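PDB 1E5P: aphrodisin from Mesocricetus auratus, which acts as an aphrodisiac pheromone that elicits copulatory behaviour in male hamsters and, as a lipocalin, probably binds small odorant molecules. Local coordinates for residues Thr60-Tyr65 and Thr74-Asn79; Tyr32-Asp37 and Thr48-Thr53; Lys22-Gly27 and Asn139-Leu144. One frame throughout, in Å; residues are numbered along the deposited sequence. Where two conformers were deposited one is given.

Interaction 1 (Thr60-Tyr65 and Thr74-Asn79)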
ATOM      1  N   THR A  60      11.214  -0.878  -8.130  1.00 17.12           N
ATOM      2  CA  THR A  60      11.758  -1.337  -6.876  1.00 16.83           C
ATOM      3  C   THR A  60      11.175  -2.662  -6.421  1.00 17.08           C
ATOM      4  O   THR A  60      10.022  -2.962  -6.727  1.00 17.22           O
ATOM      5  CB  THR A  60      11.280  -0.270  -5.819  1.00 18.87           C
ATOM      6  OG1 THR A  60      11.557   1.060  -6.324  1.00 20.24           O
ATOM      7  CG2 THR A  60      11.961  -0.455  -4.492  1.00 20.43           C
ATOM      8  N   THR A  61      12.009  -3.454  -5.725  1.00 17.19           N
ATOM      9  CA  THR A  61      11.473  -4.653  -5.090  1.00 16.78           C
ATOM     10  C   THR A  61      11.867  -4.623  -3.608  1.00 17.47           C
ATOM     11  O   THR A  61      12.974  -4.182  -3.257  1.00 19.56           O
ATOM     12  CB  THR A  61      11.965  -5.987  -5.671  1.00 17.60           C
ATOM     13  OG1 THR A  61      13.393  -6.014  -5.598  1.00 19.90           O
ATOM     14  CG2 THR A  61      11.494  -6.164  -7.101  1.00 21.18           C
ATOM     15  N   VAL A  62      10.953  -5.025  -2.744  1.00 17.35           N
ATOM     16  CA  VAL A  62      11.236  -5.181  -1.328  1.00 18.35           C
ATOM     17  C   VAL A  62      10.597  -6.519  -0.896  1.00 19.24           C
ATOM     18  O   VAL A  62       9.720  -7.035  -1.593  1.00 19.42           O
ATOM     19  CB  VAL A  62      10.676  -4.076  -0.414  1.00 19.47           C
ATOM     20  CG1 VAL A  62      11.324  -2.739  -0.729  1.00 20.17           C
ATOM     21  CG2 VAL A  62       9.168  -3.996  -0.514  1.00 21.40           C
ATOM     22  N   ILE A  63      11.069  -7.052   0.210  1.00 19.00           N
ATOM     23  CA  ILE A  63      10.503  -8.290   0.744  1.00 20.08           C
ATOM     24  C   ILE A  63       9.817  -8.046   2.087  1.00 19.68           C
ATOM     25  O   ILE A  63      10.425  -7.424   2.958  1.00 20.82           O
ATOM     26  CB  ILE A  63      11.572  -9.377   0.923  1.00 22.35           C
ATOM     27  CG1 ILE A  63      12.310  -9.649  -0.383  1.00 27.97           C
ATOM     28  CG2 ILE A  63      10.931 -10.659   1.478  1.00 22.97           C
ATOM     29  CD1 ILE A  63      11.462 -10.225  -1.487  1.00 31.37           C
ATOM     30  N   GLY A  64       8.572  -8.478   2.216  1.00 19.25           N
ATOM     31  CA  GLY A  64       7.858  -8.389   3.486  1.00 17.54           C
ATOM     32  C   GLY A  64       7.992  -9.776   4.169  1.00 18.75           C
ATOM     33  O   GLY A  64       7.759 -10.795   3.514  1.00 19.72           O
ATOM     34  N   TYR A  65       8.310  -9.746   5.437  1.00 18.95           N
ATOM     35  CA  TYR A  65       8.526 -10.972   6.214  1.00 19.02           C
ATOM     36  C   TYR A  65       7.429 -11.113   7.255  1.00 18.26           C
ATOM     37  O   TYR A  65       7.283 -10.250   8.109  1.00 18.62           O
ATOM     38  CB  TYR A  65       9.901 -10.904   6.898  1.00 21.09           C
ATOM     39  CG  TYR A  65      11.037 -10.886   5.884  1.00 24.06           C
ATOM     40  CD1 TYR A  65      11.452 -12.092   5.340  1.00 25.69           C
ATOM     41  CD2 TYR A  65      11.631  -9.707   5.469  1.00 24.75           C
ATOM     42  CE1 TYR A  65      12.467 -12.133   4.393  1.00 26.80           C
ATOM     43  CE2 TYR A  65      12.672  -9.748   4.527  1.00 26.31           C
ATOM     44  CZ  TYR A  65      13.064 -10.956   4.004  0.50 26.42           C
ATOM     45  OH  TYR A  65      14.070 -11.008   3.065  0.50 26.27           O
ATOM     46  N   THR A  74       8.813  -4.873   6.532  1.00 19.41           N
ATOM     47  CA  THR A  74       9.680  -4.567   5.415  1.00 20.25           C
ATOM     48  C   THR A  74      10.381  -3.217   5.645  1.00 18.54           C
ATOM     49  O   THR A  74       9.817  -2.316   6.261  1.00 19.23           O
ATOM     50  CB  THR A  74       8.988  -4.585   4.042  1.00 27.46           C
ATOM     51  OG1 THR A  74      10.025  -4.634   3.015  1.00 32.76           O
ATOM     52  CG2 THR A  74       8.156  -3.339   3.823  1.00 28.65           C
ATOM     53  N   GLN A  75      11.624  -3.133   5.183  1.00 17.80           N
ATOM     54  CA  GLN A  75      12.381  -1.892   5.294  1.00 18.78           C
ATOM     55  C   GLN A  75      12.249  -1.137   3.976  1.00 19.75           C
ATOM     56  O   GLN A  75      12.609  -1.649   2.914  1.00 19.74           O
ATOM     57  CB  GLN A  75      13.868  -2.170   5.608  1.00 23.39           C
ATOM     58  CG  GLN A  75      14.030  -2.619   7.058  1.00 30.44           C
ATOM     59  CD  GLN A  75      15.427  -2.441   7.610  1.00 34.81           C
ATOM     60  OE1 GLN A  75      15.901  -1.322   7.779  0.50 35.47           O
ATOM     61  NE2 GLN A  75      16.065  -3.572   7.904  0.50 36.47           N
ATOM     62  N   PHE A  76      11.654   0.060   4.028  1.00 18.83           N
ATOM     63  CA  PHE A  76      11.524   0.902   2.844  1.00 17.92           C
ATOM     64  C   PHE A  76      11.102   2.294   3.337  1.00 16.89           C
ATOM     65  O   PHE A  76      10.044   2.398   3.958  1.00 18.36           O
ATOM     66  CB  PHE A  76      10.533   0.400   1.795  1.00 18.87           C
ATOM     67  CG  PHE A  76      10.557   1.316   0.559  1.00 19.33           C
ATOM     68  CD1 PHE A  76      11.565   1.224  -0.364  1.00 23.02           C
ATOM     69  CD2 PHE A  76       9.553   2.245   0.416  1.00 21.31           C
ATOM     70  CE1 PHE A  76      11.572   2.087  -1.472  1.00 23.84           C
ATOM     71  CE2 PHE A  76       9.552   3.107  -0.684  1.00 22.54           C
ATOM     72  CZ  PHE A  76      10.567   3.003  -1.606  1.00 22.61           C
ATOM     73  N   GLU A  77      11.983   3.279   3.176  1.00 17.15           N
ATOM     74  CA  GLU A  77      11.643   4.618   3.674  1.00 18.43           C
ATOM     75  C   GLU A  77      11.321   4.540   5.165  1.00 19.32           C
ATOM     76  O   GLU A  77      10.414   5.202   5.682  1.00 19.99           O
ATOM     77  CB  GLU A  77      10.521   5.260   2.873  1.00 20.45           C
ATOM     78  CG  GLU A  77      10.902   5.606   1.439  1.00 21.76           C
ATOM     79  CD  GLU A  77      11.864   6.744   1.280  1.00 26.42           C
ATOM     80  OE1 GLU A  77      12.269   7.402   2.255  1.00 25.56           O
ATOM     81  OE2 GLU A  77      12.248   7.009   0.107  1.00 30.87           O
ATOM     82  N   GLY A  78      12.130   3.751   5.888  1.00 18.87           N
ATOM     83  CA  GLY A  78      11.883   3.502   7.299  1.00 19.85           C
ATOM     84  C   GLY A  78      11.390   2.055   7.492  1.00 19.33           C
ATOM     85  O   GLY A  78      11.498   1.188   6.608  1.00 20.13           O
ATOM     86  N   ASN A  79      10.829   1.827   8.670  1.00 18.25           N
ATOM     87  CA  ASN A  79      10.367   0.448   8.986  1.00 18.02           C
ATOM     88  C   ASN A  79       8.872   0.388   8.763  1.00 19.21           C
ATOM     89  O   ASN A  79       8.158   1.278   9.260  1.00 20.12           O
ATOM     90  CB  ASN A  79      10.738   0.160  10.446  1.00 19.82           C
ATOM     91  CG  ASN A  79      12.244   0.210  10.665  1.00 22.57           C
ATOM     92  OD1 ASN A  79      13.012  -0.258   9.846  0.50 22.51           O
ATOM     93  ND2 ASN A  79      12.633   0.787  11.802  0.50 24.91           N
TER
HETATM   94  O   HOH W   1      12.421  -5.671   4.144  1.00 34.50           O
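Thr-60 opens the segment 60-65 by presenting a methyl to the loop that follows strand 72-75: CG2, anti to the backbone N, meets the Phe-76 ring tip to tip, 4.0 Å from its CE1. The hydroxyl of Thr-60 is engaged by the carbonyl of Ser-58, which leaves this approach to the methyl. Val-62 comes next on the same side of the strand and crosses the Phe-76 side chain at about a right angle. Its CG1, anti to the carbonyl carbon, lies obliquely to the ring and 4.0 Å from CD1 of Phe-76, whose own CG is anti to the backbone N (chi1 -176°). The CB of Val-62 also rests 3.5 Å from OG1 of Thr-74.

Ile-63 turns its side chain away and contributes its carbonyl instead. Thr-74 OG1, swung anti to its backbone N (chi1 -164°), donates to Ile-63 O over 2.8 Å, arriving 64° above the carbonyl plane and so not along a lone pair. A water donates to the same Ile-63 O at 2.9 Å and accepts from Gln-75 N at 2.9 Å, so a hydroxyl and a water together bridge the two segments. The strands run close at Gly-64, whose CA lies 4.0 Å from Thr-74 CB. An alanine at Thr-74 would lose the hydroxyl and its bond to Ile-63 O, would probably leave the water as the remaining polar link described here, and is likely to thin the contact with Val-62 CB.

The contact belongs to a hairpin of the antiparallel lipocalin barrel, strands 56-66 and 72-75, bonded across by the Thr-74 hydroxyl where the second strand nears its end. On its other side, strand 56-66 is bonded through Thr-60 and Val-62 to strand 44-53, whose Phe-49 meets Phe-76 edge-to-face.

Interaction 2 (Tyr32-Asp37 and Thr48-Thr53)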
ATOM      1  N   TYR A  32       3.355   2.912  -6.370  1.00 16.28           N
ATOM      2  CA  TYR A  32       2.515   2.349  -7.407  1.00 16.38           C
ATOM      3  C   TYR A  32       2.826   0.852  -7.559  1.00 16.10           C
ATOM      4  O   TYR A  32       3.843   0.479  -8.143  1.00 15.76           O
ATOM      5  CB  TYR A  32       2.759   3.099  -8.716  1.00 16.67           C
ATOM      6  CG  TYR A  32       2.608   4.620  -8.604  1.00 15.89           C
ATOM      7  CD1 TYR A  32       3.651   5.450  -8.263  1.00 16.95           C
ATOM      8  CD2 TYR A  32       1.346   5.165  -8.816  1.00 16.43           C
ATOM      9  CE1 TYR A  32       3.452   6.830  -8.167  1.00 18.39           C
ATOM     10  CE2 TYR A  32       1.138   6.536  -8.737  1.00 18.11           C
ATOM     11  CZ  TYR A  32       2.194   7.346  -8.397  1.00 18.96           C
ATOM     12  OH  TYR A  32       2.011   8.717  -8.294  1.00 20.93           O
ATOM     13  N   PHE A  33       1.926   0.027  -6.991  1.00 16.44           N
ATOM     14  CA  PHE A  33       2.156  -1.415  -7.110  1.00 16.73           C
ATOM     15  C   PHE A  33       2.284  -1.877  -8.561  1.00 16.77           C
ATOM     16  O   PHE A  33       1.708  -1.299  -9.477  1.00 16.49           O
ATOM     17  CB  PHE A  33       0.949  -2.201  -6.548  1.00 18.16           C
ATOM     18  CG  PHE A  33       0.915  -2.536  -5.106  1.00 21.71           C
ATOM     19  CD1 PHE A  33       1.744  -3.505  -4.558  1.00 23.96           C
ATOM     20  CD2 PHE A  33      -0.017  -1.931  -4.271  1.00 24.25           C
ATOM     21  CE1 PHE A  33       1.672  -3.828  -3.220  1.00 24.19           C
ATOM     22  CE2 PHE A  33      -0.096  -2.251  -2.924  1.00 24.76           C
ATOM     23  CZ  PHE A  33       0.760  -3.192  -2.409  1.00 24.67           C
ATOM     24  N   ARG A  34       3.021  -2.987  -8.728  1.00 16.82           N
ATOM     25  CA  ARG A  34       3.048  -3.708  -9.990  1.00 17.05           C
ATOM     26  C   ARG A  34       2.801  -5.207  -9.749  1.00 18.39           C
ATOM     27  O   ARG A  34       2.096  -5.810 -10.574  1.00 19.68           O
ATOM     28  CB  ARG A  34       4.371  -3.548 -10.750  1.00 18.09           C
ATOM     29  CG  ARG A  34       4.573  -2.116 -11.299  1.00 19.44           C
ATOM     30  CD  ARG A  34       3.642  -1.875 -12.469  1.00 20.84           C
ATOM     31  NE  ARG A  34       3.762  -0.568 -13.149  1.00 20.10           N
ATOM     32  CZ  ARG A  34       3.050   0.488 -12.750  1.00 20.38           C
ATOM     33  NH1 ARG A  34       2.219   0.410 -11.721  1.00 20.28           N
ATOM     34  NH2 ARG A  34       3.145   1.638 -13.421  1.00 21.85           N
ATOM     35  N   HIS A  35       3.301  -5.781  -8.655  1.00 16.83           N
ATOM     36  CA  HIS A  35       3.120  -7.250  -8.528  1.00 18.19           C
ATOM     37  C   HIS A  35       3.449  -7.678  -7.118  1.00 17.94           C
ATOM     38  O   HIS A  35       4.191  -6.977  -6.422  1.00 17.96           O
ATOM     39  CB  HIS A  35       4.169  -7.916  -9.461  1.00 21.32           C
ATOM     40  CG  HIS A  35       3.737  -9.279  -9.939  1.00 25.02           C
ATOM     41  ND1 HIS A  35       2.984  -9.434 -11.083  1.00 28.47           N
ATOM     42  CD2 HIS A  35       3.921 -10.511  -9.440  1.00 27.45           C
ATOM     43  CE1 HIS A  35       2.729 -10.719 -11.282  1.00 29.33           C
ATOM     44  NE2 HIS A  35       3.279 -11.401 -10.290  1.00 29.51           N
ATOM     45  N   ILE A  36       2.865  -8.803  -6.682  1.00 18.10           N
ATOM     46  CA  ILE A  36       3.190  -9.384  -5.396  1.00 18.04           C
ATOM     47  C   ILE A  36       3.484 -10.880  -5.686  1.00 18.55           C
ATOM     48  O   ILE A  36       2.704 -11.477  -6.414  1.00 20.35           O
ATOM     49  CB  ILE A  36       2.027  -9.303  -4.398  1.00 18.70           C
ATOM     50  CG1 ILE A  36       1.755  -7.827  -4.045  1.00 19.23           C
ATOM     51  CG2 ILE A  36       2.341 -10.101  -3.135  1.00 19.52           C
ATOM     52  CD1 ILE A  36       0.549  -7.644  -3.134  1.00 22.36           C
ATOM     53  N   ASP A  37       4.614 -11.341  -5.193  1.00 18.98           N
ATOM     54  CA  ASP A  37       4.951 -12.783  -5.357  1.00 20.12           C
ATOM     55  C   ASP A  37       5.046 -13.345  -3.947  1.00 21.04           C
ATOM     56  O   ASP A  37       5.708 -12.737  -3.101  1.00 22.11           O
ATOM     57  CB  ASP A  37       6.256 -12.950  -6.133  1.00 25.12           C
ATOM     58  CG  ASP A  37       6.061 -12.509  -7.575  1.00 28.55           C
ATOM     59  OD1 ASP A  37       5.472 -13.279  -8.358  1.00 30.38           O
ATOM     60  OD2 ASP A  37       6.463 -11.383  -7.901  1.00 33.55           O
ATOM     61  N   THR A  48       6.720  -5.705  -5.882  1.00 17.67           N
ATOM     62  CA  THR A  48       7.403  -4.947  -6.956  1.00 16.78           C
ATOM     63  C   THR A  48       6.523  -3.701  -7.187  1.00 17.23           C
ATOM     64  O   THR A  48       5.320  -3.864  -7.289  1.00 16.36           O
ATOM     65  CB  THR A  48       7.445  -5.787  -8.228  1.00 18.85           C
ATOM     66  OG1 THR A  48       8.205  -6.982  -7.941  1.00 19.26           O
ATOM     67  CG2 THR A  48       8.141  -5.045  -9.373  1.00 20.66           C
ATOM     68  N   PHE A  49       7.178  -2.556  -7.220  1.00 16.64           N
ATOM     69  CA  PHE A  49       6.405  -1.317  -7.340  1.00 16.21           C
ATOM     70  C   PHE A  49       7.283  -0.207  -7.883  1.00 16.17           C
ATOM     71  O   PHE A  49       8.516  -0.332  -7.953  1.00 16.35           O
ATOM     72  CB  PHE A  49       5.872  -0.920  -5.947  1.00 16.32           C
ATOM     73  CG  PHE A  49       6.948  -0.656  -4.927  1.00 16.79           C
ATOM     74  CD1 PHE A  49       7.540  -1.705  -4.233  1.00 19.20           C
ATOM     75  CD2 PHE A  49       7.397   0.629  -4.664  1.00 17.06           C
ATOM     76  CE1 PHE A  49       8.549  -1.490  -3.315  1.00 21.42           C
ATOM     77  CE2 PHE A  49       8.394   0.869  -3.736  1.00 18.33           C
ATOM     78  CZ  PHE A  49       8.961  -0.194  -3.037  1.00 20.14           C
ATOM     79  N   TYR A  50       6.607   0.866  -8.283  1.00 15.96           N
ATOM     80  CA  TYR A  50       7.347   2.054  -8.701  1.00 15.31           C
ATOM     81  C   TYR A  50       7.149   3.179  -7.672  1.00 15.67           C
ATOM     82  O   TYR A  50       6.098   3.291  -7.033  1.00 15.58           O
ATOM     83  CB  TYR A  50       6.808   2.610 -10.047  1.00 16.37           C
ATOM     84  CG  TYR A  50       7.442   1.978 -11.266  1.00 17.36           C
ATOM     85  CD1 TYR A  50       8.660   2.452 -11.753  1.00 17.84           C
ATOM     86  CD2 TYR A  50       6.813   0.919 -11.928  1.00 18.32           C
ATOM     87  CE1 TYR A  50       9.252   1.894 -12.876  1.00 18.75           C
ATOM     88  CE2 TYR A  50       7.397   0.360 -13.051  1.00 20.14           C
ATOM     89  CZ  TYR A  50       8.612   0.842 -13.505  1.00 20.31           C
ATOM     90  OH  TYR A  50       9.213   0.290 -14.610  1.00 21.53           O
ATOM     91  N   VAL A  51       8.193   3.968  -7.528  1.00 15.84           N
ATOM     92  CA  VAL A  51       8.096   5.250  -6.812  1.00 16.08           C
ATOM     93  C   VAL A  51       8.808   6.281  -7.711  1.00 16.58           C
ATOM     94  O   VAL A  51       9.645   5.903  -8.523  1.00 16.53           O
ATOM     95  CB  VAL A  51       8.747   5.300  -5.437  1.00 19.90           C
ATOM     96  CG1 VAL A  51       7.881   4.555  -4.438  1.00 20.69           C
ATOM     97  CG2 VAL A  51      10.194   4.823  -5.449  1.00 20.04           C
ATOM     98  N   ILE A  52       8.446   7.558  -7.555  1.00 17.89           N
ATOM     99  CA  ILE A  52       9.197   8.578  -8.306  1.00 19.73           C
ATOM    100  C   ILE A  52      10.274   9.119  -7.371  1.00 20.42           C
ATOM    101  O   ILE A  52       9.950   9.578  -6.263  1.00 22.21           O
ATOM    102  CB  ILE A  52       8.278   9.743  -8.735  1.00 22.15           C
ATOM    103  CG1 ILE A  52       7.149   9.239  -9.610  1.00 23.52           C
ATOM    104  CG2 ILE A  52       9.124  10.808  -9.423  1.00 22.15           C
ATOM    105  CD1 ILE A  52       7.521   8.504 -10.857  1.00 25.17           C
ATOM    106  N   THR A  53      11.507   9.027  -7.803  1.00 20.79           N
ATOM    107  CA  THR A  53      12.652   9.521  -7.018  1.00 23.35           C
ATOM    108  C   THR A  53      13.517  10.371  -7.941  1.00 23.47           C
ATOM    109  O   THR A  53      13.829   9.937  -9.046  1.00 22.62           O
ATOM    110  CB  THR A  53      13.425   8.323  -6.434  1.00 25.66           C
ATOM    111  OG1 THR A  53      12.503   7.562  -5.595  1.00 27.73           O
ATOM    112  CG2 THR A  53      14.604   8.792  -5.619  1.00 26.03           C
TER
HETATM  113  O   HOH W   2       6.825  -8.963  -6.715  1.00 25.38           O
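Two successive torsions fold Arg-34 over: CG stands anti to the carbonyl carbon (chi1 -69°), and the chain bends at chi2 (-72°), which carries the guanidinium across to Tyr-50. The two side chains cross obliquely, with their planes 58° apart. NE of Arg-34 sits at the edge of the Tyr-50 ring, 3.6 Å from CD2, while that same carbon lies over one guanidinium face. NH1 of Arg-34 turns back to bond Phe-33 O at 2.9 Å, with the oxygen close to the guanidinium plane, which fixes the rotation of the group. Asp-147 forms a salt bridge with NH2 and Pro-150 O accepts from NE, so the charge is probably well compensated in this buried setting.

The backbone explains why Arg-34 stands out of line. Tyr-32 and Tyr-50 form a regular hydrogen-bonded antiparallel pair, Tyr-32 N to Tyr-50 O and Tyr-50 N to Tyr-32 O both measuring 2.8 Å. After the non-hydrogen-bonded pair Phe-33 and Phe-49, whose side chains share the opposite face, an extra residue enters. Arg-34 and His-35 both face Thr-48 in a classic beta bulge, and Thr-48 O is gripped twice: by Arg-34 N at 2.9 Å, on a lone pair, and by His-35 N at 3.1 Å from above the carbonyl plane. Thr-48 N answers with an almost straight bond to His-35 O of 2.9 Å. Farther along, a water spans Asp-37 OD2 and Thr-48 OG1.

The hairpin of strands 32-39 and 44-53 lies within the lipocalin sheet, flanked by strand 8-17 beside 32-39 and by strand 56-66 beside 44-53. Cys-149, in the C-terminal tail, touches Tyr-50, so the tail packs on the sheet face that carries Tyr-32 and Tyr-50, where it also meets the Arg-34 guanidinium.

Interaction 3 (Lys22-Gly27 and Asn139-Leu144)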
ATOM      1  N   LYS A  22       3.153  12.597   3.238  1.00 21.04           N
ATOM      2  CA  LYS A  22       3.884  11.375   2.899  1.00 20.43           C
ATOM      3  C   LYS A  22       3.396  10.708   1.616  1.00 20.63           C
ATOM      4  O   LYS A  22       4.148   9.949   0.968  1.00 20.76           O
ATOM      5  CB  LYS A  22       3.717  10.364   4.043  1.00 20.73           C
ATOM      6  CG  LYS A  22       4.445  10.703   5.333  1.00 22.45           C
ATOM      7  CD  LYS A  22       5.942  10.398   5.197  1.00 23.07           C
ATOM      8  CE  LYS A  22       6.683  10.626   6.530  1.00 21.58           C
ATOM      9  NZ  LYS A  22       8.123  10.249   6.362  1.00 21.21           N
ATOM     10  N   ILE A  23       2.139  10.948   1.242  1.00 18.75           N
ATOM     11  CA  ILE A  23       1.532  10.248   0.113  1.00 19.03           C
ATOM     12  C   ILE A  23       1.142  11.146  -1.045  1.00 19.84           C
ATOM     13  O   ILE A  23       0.638  10.660  -2.071  1.00 19.02           O
ATOM     14  CB  ILE A  23       0.344   9.383   0.571  1.00 18.96           C
ATOM     15  CG1 ILE A  23      -0.748  10.202   1.283  1.00 18.94           C
ATOM     16  CG2 ILE A  23       0.834   8.299   1.523  1.00 20.27           C
ATOM     17  CD1 ILE A  23      -2.095   9.484   1.324  1.00 20.16           C
ATOM     18  N   GLU A  24       1.346  12.466  -0.862  1.00 20.79           N
ATOM     19  CA  GLU A  24       1.095  13.339  -2.028  1.00 21.99           C
ATOM     20  C   GLU A  24       2.234  13.200  -3.032  1.00 21.57           C
ATOM     21  O   GLU A  24       3.232  12.518  -2.780  1.00 21.68           O
ATOM     22  CB  GLU A  24       1.018  14.786  -1.529  1.00 25.63           C
ATOM     23  CG  GLU A  24      -0.210  14.898  -0.604  1.00 32.52           C
ATOM     24  CD  GLU A  24      -0.668  16.333  -0.512  1.00 37.29           C
ATOM     25  OE1 GLU A  24       0.224  17.181  -0.283  0.50 37.76           O
ATOM     26  OE2 GLU A  24      -1.876  16.600  -0.666  0.50 39.77           O
ATOM     27  N   GLU A  25       2.080  13.823  -4.198  1.00 22.23           N
ATOM     28  CA  GLU A  25       3.174  13.818  -5.182  1.00 24.59           C
ATOM     29  C   GLU A  25       4.432  14.348  -4.466  1.00 25.46           C
ATOM     30  O   GLU A  25       4.376  15.321  -3.733  0.50 24.61           O
ATOM     31  CB  GLU A  25       2.801  14.789  -6.314  1.00 25.86           C
ATOM     32  CG  GLU A  25       3.771  14.906  -7.451  1.00 27.22           C
ATOM     33  CD  GLU A  25       3.423  15.990  -8.463  0.70 26.05           C
ATOM     34  OE1 GLU A  25       2.419  16.688  -8.266  0.50 24.63           O
ATOM     35  OE2 GLU A  25       4.182  16.148  -9.447  0.50 25.30           O
ATOM     36  N   GLY A  26       5.540  13.653  -4.642  1.00 27.91           N
ATOM     37  CA  GLY A  26       6.798  14.010  -4.024  1.00 27.33           C
ATOM     38  C   GLY A  26       7.053  13.289  -2.708  1.00 25.89           C
ATOM     39  O   GLY A  26       8.170  13.264  -2.204  0.50 24.40           O
ATOM     40  N   GLY A  27       5.990  12.672  -2.162  1.00 23.89           N
ATOM     41  CA  GLY A  27       6.097  12.017  -0.867  1.00 21.89           C
ATOM     42  C   GLY A  27       6.727  10.643  -1.008  1.00 20.43           C
ATOM     43  O   GLY A  27       6.525   9.956  -2.003  1.00 21.48           O
ATOM     44  N   ASN A 139      -8.117  12.689   3.585  1.00 25.51           N
ATOM     45  CA  ASN A 139      -6.754  12.235   3.336  1.00 23.79           C
ATOM     46  C   ASN A 139      -6.735  11.003   2.435  1.00 23.13           C
ATOM     47  O   ASN A 139      -5.662  10.365   2.326  1.00 22.86           O
ATOM     48  CB  ASN A 139      -6.043  11.933   4.648  1.00 24.76           C
ATOM     49  CG  ASN A 139      -5.619  13.132   5.460  1.00 26.55           C
ATOM     50  OD1 ASN A 139      -4.720  13.050   6.315  1.00 26.61           O
ATOM     51  ND2 ASN A 139      -6.257  14.278   5.195  1.00 26.27           N
ATOM     52  N   ILE A 140      -7.854  10.619   1.853  1.00 22.08           N
ATOM     53  CA  ILE A 140      -7.908   9.511   0.892  1.00 22.07           C
ATOM     54  C   ILE A 140      -7.580  10.061  -0.489  1.00 22.17           C
ATOM     55  O   ILE A 140      -8.295  10.950  -1.030  1.00 22.88           O
ATOM     56  CB  ILE A 140      -9.288   8.822   0.862  1.00 23.23           C
ATOM     57  CG1 ILE A 140      -9.612   8.147   2.195  1.00 23.42           C
ATOM     58  CG2 ILE A 140      -9.368   7.807  -0.274  1.00 25.09           C
ATOM     59  CD1 ILE A 140     -11.091   7.779   2.333  1.00 24.69           C
ATOM     60  N   LEU A 141      -6.481   9.583  -1.081  1.00 20.37           N
ATOM     61  CA  LEU A 141      -6.045  10.044  -2.378  1.00 21.04           C
ATOM     62  C   LEU A 141      -6.189   9.028  -3.500  1.00 22.31           C
ATOM     63  O   LEU A 141      -5.943   7.831  -3.333  1.00 21.01           O
ATOM     64  CB  LEU A 141      -4.559  10.480  -2.310  1.00 21.95           C
ATOM     65  CG  LEU A 141      -4.230  11.560  -1.265  1.00 22.43           C
ATOM     66  CD1 LEU A 141      -2.749  11.915  -1.361  1.00 22.32           C
ATOM     67  CD2 LEU A 141      -5.080  12.807  -1.480  1.00 23.29           C
ATOM     68  N   ASN A 142      -6.548   9.543  -4.679  1.00 23.39           N
ATOM     69  CA  ASN A 142      -6.665   8.707  -5.879  1.00 24.53           C
ATOM     70  C   ASN A 142      -5.289   8.551  -6.527  1.00 23.62           C
ATOM     71  O   ASN A 142      -4.763   9.487  -7.146  1.00 24.64           O
ATOM     72  CB  ASN A 142      -7.627   9.358  -6.881  1.00 27.97           C
ATOM     73  CG  ASN A 142      -7.941   8.463  -8.088  1.00 30.50           C
ATOM     74  OD1 ASN A 142      -7.154   7.595  -8.443  0.50 26.00           O
ATOM     75  N   ILE A 143      -4.690   7.416  -6.335  1.00 22.57           N
ATOM     76  CA  ILE A 143      -3.307   7.205  -6.829  1.00 22.10           C
ATOM     77  C   ILE A 143      -3.349   6.696  -8.252  1.00 22.92           C
ATOM     78  O   ILE A 143      -2.486   7.011  -9.060  1.00 22.69           O
ATOM     79  CB  ILE A 143      -2.631   6.168  -5.910  1.00 21.27           C
ATOM     80  CG1 ILE A 143      -2.693   6.626  -4.453  1.00 24.87           C
ATOM     81  CG2 ILE A 143      -1.205   5.881  -6.356  1.00 21.92           C
ATOM     82  CD1 ILE A 143      -2.020   7.957  -4.180  1.00 26.85           C
ATOM     83  N   LEU A 144      -4.396   5.942  -8.589  1.00 24.91           N
ATOM     84  CA  LEU A 144      -4.487   5.382  -9.948  1.00 26.63           C
ATOM     85  C   LEU A 144      -4.398   6.447 -11.019  1.00 26.79           C
ATOM     86  O   LEU A 144      -3.759   6.263 -12.064  1.00 25.73           O
ATOM     87  CB  LEU A 144      -5.819   4.612 -10.025  1.00 29.85           C
ATOM     88  CG  LEU A 144      -6.163   3.995 -11.366  1.00 33.00           C
ATOM     89  CD1 LEU A 144      -5.175   2.888 -11.723  1.00 34.96           C
ATOM     90  CD2 LEU A 144      -7.581   3.428 -11.320  1.00 33.50           C
TER
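Ile-23 directs its CB toward the segment 139-144, and its branches part there. CG2 stands anti to the carbonyl carbon, whereas CG1 takes the crowded position between the backbone N and that carbon (chi1 58°), which sends the longer arm toward Leu-141. CG1 of Ile-23 comes within 3.7 Å of CD1 of Leu-141. At the tip, CD1 of Ile-23 is 3.7 Å from the same Leu-141 methyl and 3.8 Å from the carbonyl oxygen of Asn-139, so the arm crosses the leucine obliquely and ends near the Asn-139 carbonyl.

Leu-141 CD1 is thus the methyl shared by both partners: it also touches Glu-24 CG, 4.0 Å away, on the aliphatic part of that side chain. No hydrogen bond joins the two segments. The carbonyl of Ile-23 instead accepts from Arg-30, and the loop is shaped by a type II turn from Glu-24 to Gly-27, closed by Gly-27 N bonding Glu-24 O. Ile-23 packs further on Ile-15 and Ala-17, while Leu-141 pairs through its backbone with Ile-15. The long loop after the first strand thereby meets the short strand 140-142 that follows helix 120-132, both beside strand 8-17, as is characteristic of the lipocalin fold.

All three contacts reach the same curled antiparallel sheet. Along the chain, interaction 2 closes before interaction 1 opens, and both are nested inside the long loop closed by interaction 3. Interactions 1 and 2 have centres 11 Å apart and adjoin through neighbouring strands 44-53 and 56-66, where Val-62 CG2 packs 3.8 Å from Phe-49 CE1. Interaction 3 touches interaction 2 where Tyr-32 CE2 meets Ile-143 CG2 at 3.4 Å; it stays clear of interaction 1, nearest atoms about 6 Å apart. Local hairpins thus build successive parts of the barrel wall, while interaction 3, distant in sequence, joins the late strand to the early loop.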